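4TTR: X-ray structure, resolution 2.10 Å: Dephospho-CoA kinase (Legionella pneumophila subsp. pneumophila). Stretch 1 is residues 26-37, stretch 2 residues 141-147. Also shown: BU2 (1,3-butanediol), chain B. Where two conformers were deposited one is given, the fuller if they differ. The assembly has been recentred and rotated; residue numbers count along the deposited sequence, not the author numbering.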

ATOM      1  N   ALA A  26       7.381  -6.893   2.715  1.00 29.58           N
ATOM      2  CA  ALA A  26       8.780  -6.665   2.367  1.00 31.29           C
ATOM      3  C   ALA A  26       9.017  -6.892   0.876  1.00 27.18           C
ATOM      4  O   ALA A  26      10.029  -7.464   0.479  1.00 31.65           O
ATOM      5  N   SER A  27       8.070  -6.441   0.062  1.00 25.69           N
ATOM      6  CA  SER A  27       8.107  -6.664  -1.382  1.00 24.47           C
ATOM      7  C   SER A  27       9.066  -5.733  -2.108  1.00 19.37           C
ATOM      8  O   SER A  27       9.583  -6.079  -3.163  1.00 22.46           O
ATOM      9  N   GLY A  28       9.286  -4.547  -1.547  1.00 23.65           N
ATOM     10  CA  GLY A  28      10.083  -3.533  -2.210  1.00 22.50           C
ATOM     11  C   GLY A  28       9.202  -2.462  -2.830  1.00 19.72           C
ATOM     12  O   GLY A  28       9.660  -1.703  -3.684  1.00 19.77           O
ATOM     13  N   LYS A  29       7.941  -2.388  -2.409  1.00 16.78           N
ATOM     14  CA  LYS A  29       6.957  -1.625  -3.173  1.00 21.82           C
ATOM     15  C   LYS A  29       7.126  -0.114  -3.029  1.00 18.78           C
ATOM     16  O   LYS A  29       6.820   0.628  -3.960  1.00 16.89           O
ATOM     17  N   SER A  30       7.593   0.353  -1.876  1.00 17.98           N
ATOM     18  CA  SER A  30       7.826   1.781  -1.692  0.59 21.89           C
ATOM     19  C   SER A  30       8.993   2.228  -2.568  1.00 14.27           C
ATOM     20  O   SER A  30       9.051   3.375  -2.998  1.00 17.84           O
ATOM     21  N   THR A  31       9.921   1.311  -2.827  1.00 18.28           N
ATOM     22  CA  THR A  31      11.026   1.579  -3.739  1.00 16.89           C
ATOM     23  C   THR A  31      10.497   1.653  -5.169  1.00 12.29           C
ATOM     24  O   THR A  31      10.920   2.499  -5.959  1.00 15.29           O
ATOM     25  N   VAL A  32       9.567   0.760  -5.488  1.00 11.70           N
ATOM     26  CA  VAL A  32       8.905   0.767  -6.785  1.00 12.29           C
ATOM     27  C   VAL A  32       8.177   2.090  -6.981  1.00 11.86           C
ATOM     28  O   VAL A  32       8.240   2.679  -8.056  1.00 11.12           O
ATOM     29  N   ALA A  33       7.495   2.556  -5.940  1.00 15.30           N
ATOM     30  CA  ALA A  33       6.787   3.831  -6.008  1.00 15.12           C
ATOM     31  C   ALA A  33       7.755   4.975  -6.292  1.00 14.00           C
ATOM     32  O   ALA A  33       7.456   5.863  -7.089  1.00 14.06           O
ATOM     33  N   GLU A  34       8.917   4.944  -5.648  1.00 16.29           N
ATOM     34  CA  GLU A  34       9.921   5.985  -5.837  0.58 16.76           C
ATOM     35  C   GLU A  34      10.434   5.995  -7.277  1.00 14.56           C
ATOM     36  O   GLU A  34      10.635   7.058  -7.863  1.00 14.84           O
ATOM     37  N   PHE A  35      10.641   4.813  -7.851  1.00 13.31           N
ATOM     38  CA  PHE A  35      11.112   4.723  -9.229  1.00 16.15           C
ATOM     39  C   PHE A  35      10.069   5.303 -10.186  1.00 12.98           C
ATOM     40  O   PHE A  35      10.419   6.013 -11.125  1.00 15.14           O
ATOM     41  N   PHE A  36       8.792   5.016  -9.945  1.00 13.32           N
ATOM     42  CA  PHE A  36       7.723   5.621 -10.739  1.00 14.10           C
ATOM     43  C   PHE A  36       7.718   7.132 -10.549  1.00 14.65           C
ATOM     44  O   PHE A  36       7.530   7.894 -11.504  1.00 10.84           O
ATOM     45  N   SER A  37       7.942   7.556  -9.312  1.00 14.06           N
ATOM     46  CA  SER A  37       7.984   8.974  -8.981  1.00 17.52           C
ATOM     47  C   SER A  37       9.081   9.665  -9.779  1.00 16.91           C
ATOM     48  O   SER A  37       8.891  10.755 -10.320  1.00 15.66           O
ATOM     49  N   VAL A 141      -4.010  -2.946 -11.883  1.00 14.61           N
ATOM     50  CA  VAL A 141      -3.437  -3.226 -10.576  1.00 12.51           C
ATOM     51  C   VAL A 141      -2.049  -3.828 -10.769  1.00 12.05           C
ATOM     52  O   VAL A 141      -1.859  -4.748 -11.570  1.00 12.17           O
ATOM     53  N   LEU A 142      -1.085  -3.273 -10.046  1.00 10.79           N
ATOM     54  CA  LEU A 142       0.283  -3.771 -10.024  1.00  9.97           C
ATOM     55  C   LEU A 142       0.567  -4.352  -8.645  1.00  8.13           C
ATOM     56  O   LEU A 142       0.406  -3.676  -7.631  1.00 13.96           O
ATOM     57  N   LEU A 143       0.968  -5.615  -8.623  1.00 11.92           N
ATOM     58  CA  LEU A 143       1.310  -6.299  -7.385  1.00 12.06           C
ATOM     59  C   LEU A 143       2.802  -6.604  -7.351  1.00 10.85           C
ATOM     60  O   LEU A 143       3.316  -7.317  -8.210  1.00 11.33           O
ATOM     61  N   VAL A 144       3.493  -6.045  -6.364  1.00 10.35           N
ATOM     62  CA  VAL A 144       4.920  -6.289  -6.190  1.00 11.90           C
ATOM     63  C   VAL A 144       5.129  -7.399  -5.175  1.00 15.06           C
ATOM     64  O   VAL A 144       4.593  -7.340  -4.072  1.00 15.30           O
ATOM     65  N   ILE A 145       5.900  -8.416  -5.550  1.00 15.61           N
ATOM     66  CA  ILE A 145       6.195  -9.510  -4.638  1.00 16.55           C
ATOM     67  C   ILE A 145       7.689  -9.792  -4.590  1.00 18.01           C
ATOM     68  O   ILE A 145       8.416  -9.521  -5.544  1.00 19.82           O
ATOM     69  N   ALA A 146       8.131 -10.335  -3.465  1.00 18.03           N
ATOM     70  CA  ALA A 146       9.518 -10.735  -3.296  1.00 21.52           C
ATOM     71  C   ALA A 146       9.549 -12.180  -2.824  1.00 22.53           C
ATOM     72  O   ALA A 146       8.691 -12.594  -2.043  1.00 25.39           O
ATOM     73  N   PRO A 147      10.528 -12.960  -3.303  1.00 23.77           N
ATOM     74  CA  PRO A 147      10.581 -14.353  -2.844  1.00 30.54           C
ATOM     75  C   PRO A 147      10.817 -14.458  -1.337  1.00 31.48           C
ATOM     76  O   PRO A 147      11.338 -13.524  -0.722  1.00 27.50           O
TER

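A small, almost wholly apolar contact joins the loop and first helical turns of stretch 1 to a strand and the loop after it, burying 303 Å² in all and containing no hydrogen bond from one stretch to the other. The helix of residues 29-37 and the strand of residues 141-145 run at 129° to each other, their axes 9.4 Å apart at closest, so side chains must fill the space between them. On the strand, Leu142 and Val144 point toward the helix while Leu143, between them, points away, the alternation expected of an extended chain. On the helix, Val32 and Phe36 point toward the strand; spaced four residues apart, they lie one turn after the other along the same side.

Val144 is the centre of the contact, with the largest covered area. Its chi1 is t, and its methyl CG2 lies 4.0 Å from CG2 of Val32, itself in the t rotamer. The CB of Val144 meets the CB of Lys29 at 4.2 Å; the lysine chain (chi1 p, chi2 and chi3 t) then leads away, so it contributes its base rather than its amino group. Farther along the helix, Leu142 (chi1 t, chi2 p) places CD2 3.8 Å from CE2 of Phe36 and 4.4 Å from CG1 of Val32. The methyl approaches the phenylalanine ring obliquely; chi1 of Phe36 is m.

At the other end the backbones draw together, with Ser27 CA 4.7 Å from Ala146 CA. Small side chains suit this narrow gap. Ser27 points toward the strand in the p rotamer: its CB lies 3.1 Å from the carbonyl O of Val144 and 3.9 Å from Val144 CG1. The hydroxyl OG finds its hydrogen-bonding partner elsewhere in the structure. Ala146 also points inward, its CB 3.7 Å from Ala26 O and 3.9 Å from Ser27 O, packing a methyl against two carbonyls.

Gly28 is the N-cap residue, and its O accepts a hydrogen bond from Val32 N at 3.1 Å. Its phi/psi of 102/17 would jam a CB against the preceding carbonyl, which by itself calls for glycine.

The 1,3-butanediol molecule lies against the loop and the start of the helix: its C1 is 3.2 Å from Ser30 OG and 3.5 Å from Gly28 CA, and its O3 is 3.5 Å from Ala26 CA. Ser30, given in one of two deposited conformers, has chi1 p and makes no contact with the strand.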

ATOM      1  CB  ALA A  26       9.680  -7.567   3.190  1.00 39.20           C
ATOM      2  CB  SER A  27       6.710  -6.480  -1.971  1.00 21.32           C
ATOM      3  OG  SER A  27       6.246  -5.160  -1.756  1.00 20.98           O
ATOM      4  CB  LYS A  29       5.529  -2.040  -2.788  1.00 20.92           C
ATOM      5  CG  LYS A  29       4.884  -1.304  -1.628  1.00 28.54           C
ATOM      6  CD  LYS A  29       3.377  -1.492  -1.681  1.00 30.14           C
ATOM      7  CE  LYS A  29       2.670  -0.728  -0.578  1.00 49.30           C
ATOM      8  NZ  LYS A  29       2.097  -1.643   0.442  1.00 38.43           N
ATOM      9  CB  SER A  30       8.099   2.109  -0.222  0.59 22.79           C
ATOM     10  OG  SER A  30       9.452   1.867   0.115  0.59 21.32           O
ATOM     11  CB  THR A  31      12.109   0.497  -3.646  1.00 21.08           C
ATOM     12  OG1 THR A  31      12.586   0.418  -2.297  1.00 20.74           O
ATOM     13  CG2 THR A  31      13.271   0.811  -4.582  1.00 20.24           C
ATOM     14  CB  VAL A  32       7.921  -0.418  -6.919  1.00 12.44           C
ATOM     15  CG1 VAL A  32       6.997  -0.243  -8.120  1.00 13.44           C
ATOM     16  CG2 VAL A  32       8.689  -1.718  -7.040  1.00 12.61           C
ATOM     17  CB  ALA A  33       6.030   4.089  -4.717  1.00 16.73           C
ATOM     18  CB  GLU A  34      11.084   5.792  -4.854  0.58 17.82           C
ATOM     19  CG  GLU A  34      12.206   6.822  -4.976  0.58 19.89           C
ATOM     20  CD  GLU A  34      11.744   8.252  -4.727  0.58 21.33           C
ATOM     21  OE1 GLU A  34      12.469   9.189  -5.127  0.58 23.04           O
ATOM     22  OE2 GLU A  34      10.663   8.446  -4.127  0.58 21.91           O
ATOM     23  CB  PHE A  35      11.446   3.270  -9.603  1.00 13.97           C
ATOM     24  CG  PHE A  35      12.795   2.800  -9.103  1.00 15.05           C
ATOM     25  CD1 PHE A  35      13.915   3.611  -9.203  1.00 15.94           C
ATOM     26  CD2 PHE A  35      12.938   1.546  -8.530  1.00 13.82           C
ATOM     27  CE1 PHE A  35      15.146   3.182  -8.745  1.00 17.48           C
ATOM     28  CE2 PHE A  35      14.171   1.111  -8.067  1.00 15.14           C
ATOM     29  CZ  PHE A  35      15.274   1.930  -8.175  1.00 16.69           C
ATOM     30  CB  PHE A  36       6.358   5.037 -10.364  1.00 12.83           C
ATOM     31  CG  PHE A  36       6.039   3.756 -11.073  1.00 11.30           C
ATOM     32  CD1 PHE A  36       5.710   3.763 -12.419  1.00 15.34           C
ATOM     33  CD2 PHE A  36       6.087   2.543 -10.406  1.00 11.10           C
ATOM     34  CE1 PHE A  36       5.430   2.584 -13.084  1.00 13.60           C
ATOM     35  CE2 PHE A  36       5.802   1.362 -11.067  1.00 13.44           C
ATOM     36  CZ  PHE A  36       5.473   1.383 -12.405  1.00  8.80           C
ATOM     37  CB  SER A  37       8.226   9.159  -7.478  1.00 20.15           C
ATOM     38  OG  SER A  37       7.741  10.411  -7.034  1.00 38.41           O
ATOM     39  CB  VAL A 141      -4.327  -4.179  -9.751  1.00 16.99           C
ATOM     40  CG1 VAL A 141      -3.653  -4.548  -8.431  1.00 17.18           C
ATOM     41  CG2 VAL A 141      -5.685  -3.537  -9.487  1.00 18.47           C
ATOM     42  CB  LEU A 142       1.275  -2.652 -10.357  1.00  7.77           C
ATOM     43  CG  LEU A 142       2.767  -2.933 -10.163  1.00  6.48           C
ATOM     44  CD1 LEU A 142       3.230  -4.086 -11.043  1.00  9.56           C
ATOM     45  CD2 LEU A 142       3.565  -1.680 -10.465  1.00 12.11           C
ATOM     46  CB  LEU A 143       0.491  -7.581  -7.248  1.00 12.40           C
ATOM     47  CG  LEU A 143       0.921  -8.583  -6.176  1.00 13.48           C
ATOM     48  CD1 LEU A 143       0.975  -7.936  -4.801  1.00 13.69           C
ATOM     49  CD2 LEU A 143      -0.034  -9.764  -6.184  1.00 15.60           C
ATOM     50  CB  VAL A 144       5.659  -5.026  -5.722  1.00 13.08           C
ATOM     51  CG1 VAL A 144       7.164  -5.277  -5.653  1.00 16.48           C
ATOM     52  CG2 VAL A 144       5.353  -3.863  -6.650  1.00 12.32           C
ATOM     53  CB  ILE A 145       5.443 -10.804  -5.029  1.00 18.68           C
ATOM     54  CG1 ILE A 145       5.856 -11.295  -6.418  1.00 19.41           C
ATOM     55  CG2 ILE A 145       3.944 -10.573  -4.991  1.00 17.88           C
ATOM     56  CD1 ILE A 145       5.767 -12.787  -6.561  1.00 23.94           C
ATOM     57  CB  ALA A 146      10.219  -9.830  -2.305  1.00 23.44           C
ATOM     58  CB  PRO A 147      11.752 -14.947  -3.638  1.00 26.06           C
ATOM     59  CG  PRO A 147      12.562 -13.784  -4.078  1.00 36.43           C
ATOM     60  CD  PRO A 147      11.607 -12.644  -4.254  1.00 27.82           C
TER
HETATM   61  C1  BU2 B 301      10.203  -1.218   0.392  1.00 34.71           C
HETATM   62  O1  BU2 B 301      11.453  -1.468   0.999  1.00 48.91           O
HETATM   63  C2  BU2 B 301       9.131  -1.028   1.445  1.00 49.22           C
HETATM   64  C3  BU2 B 301       7.998  -1.994   1.171  1.00 37.10           C
HETATM   65  O3  BU2 B 301       8.360  -3.268   1.654  1.00 33.44           O
HETATM   66  C4  BU2 B 301       6.746  -1.514   1.869  1.00 45.20           C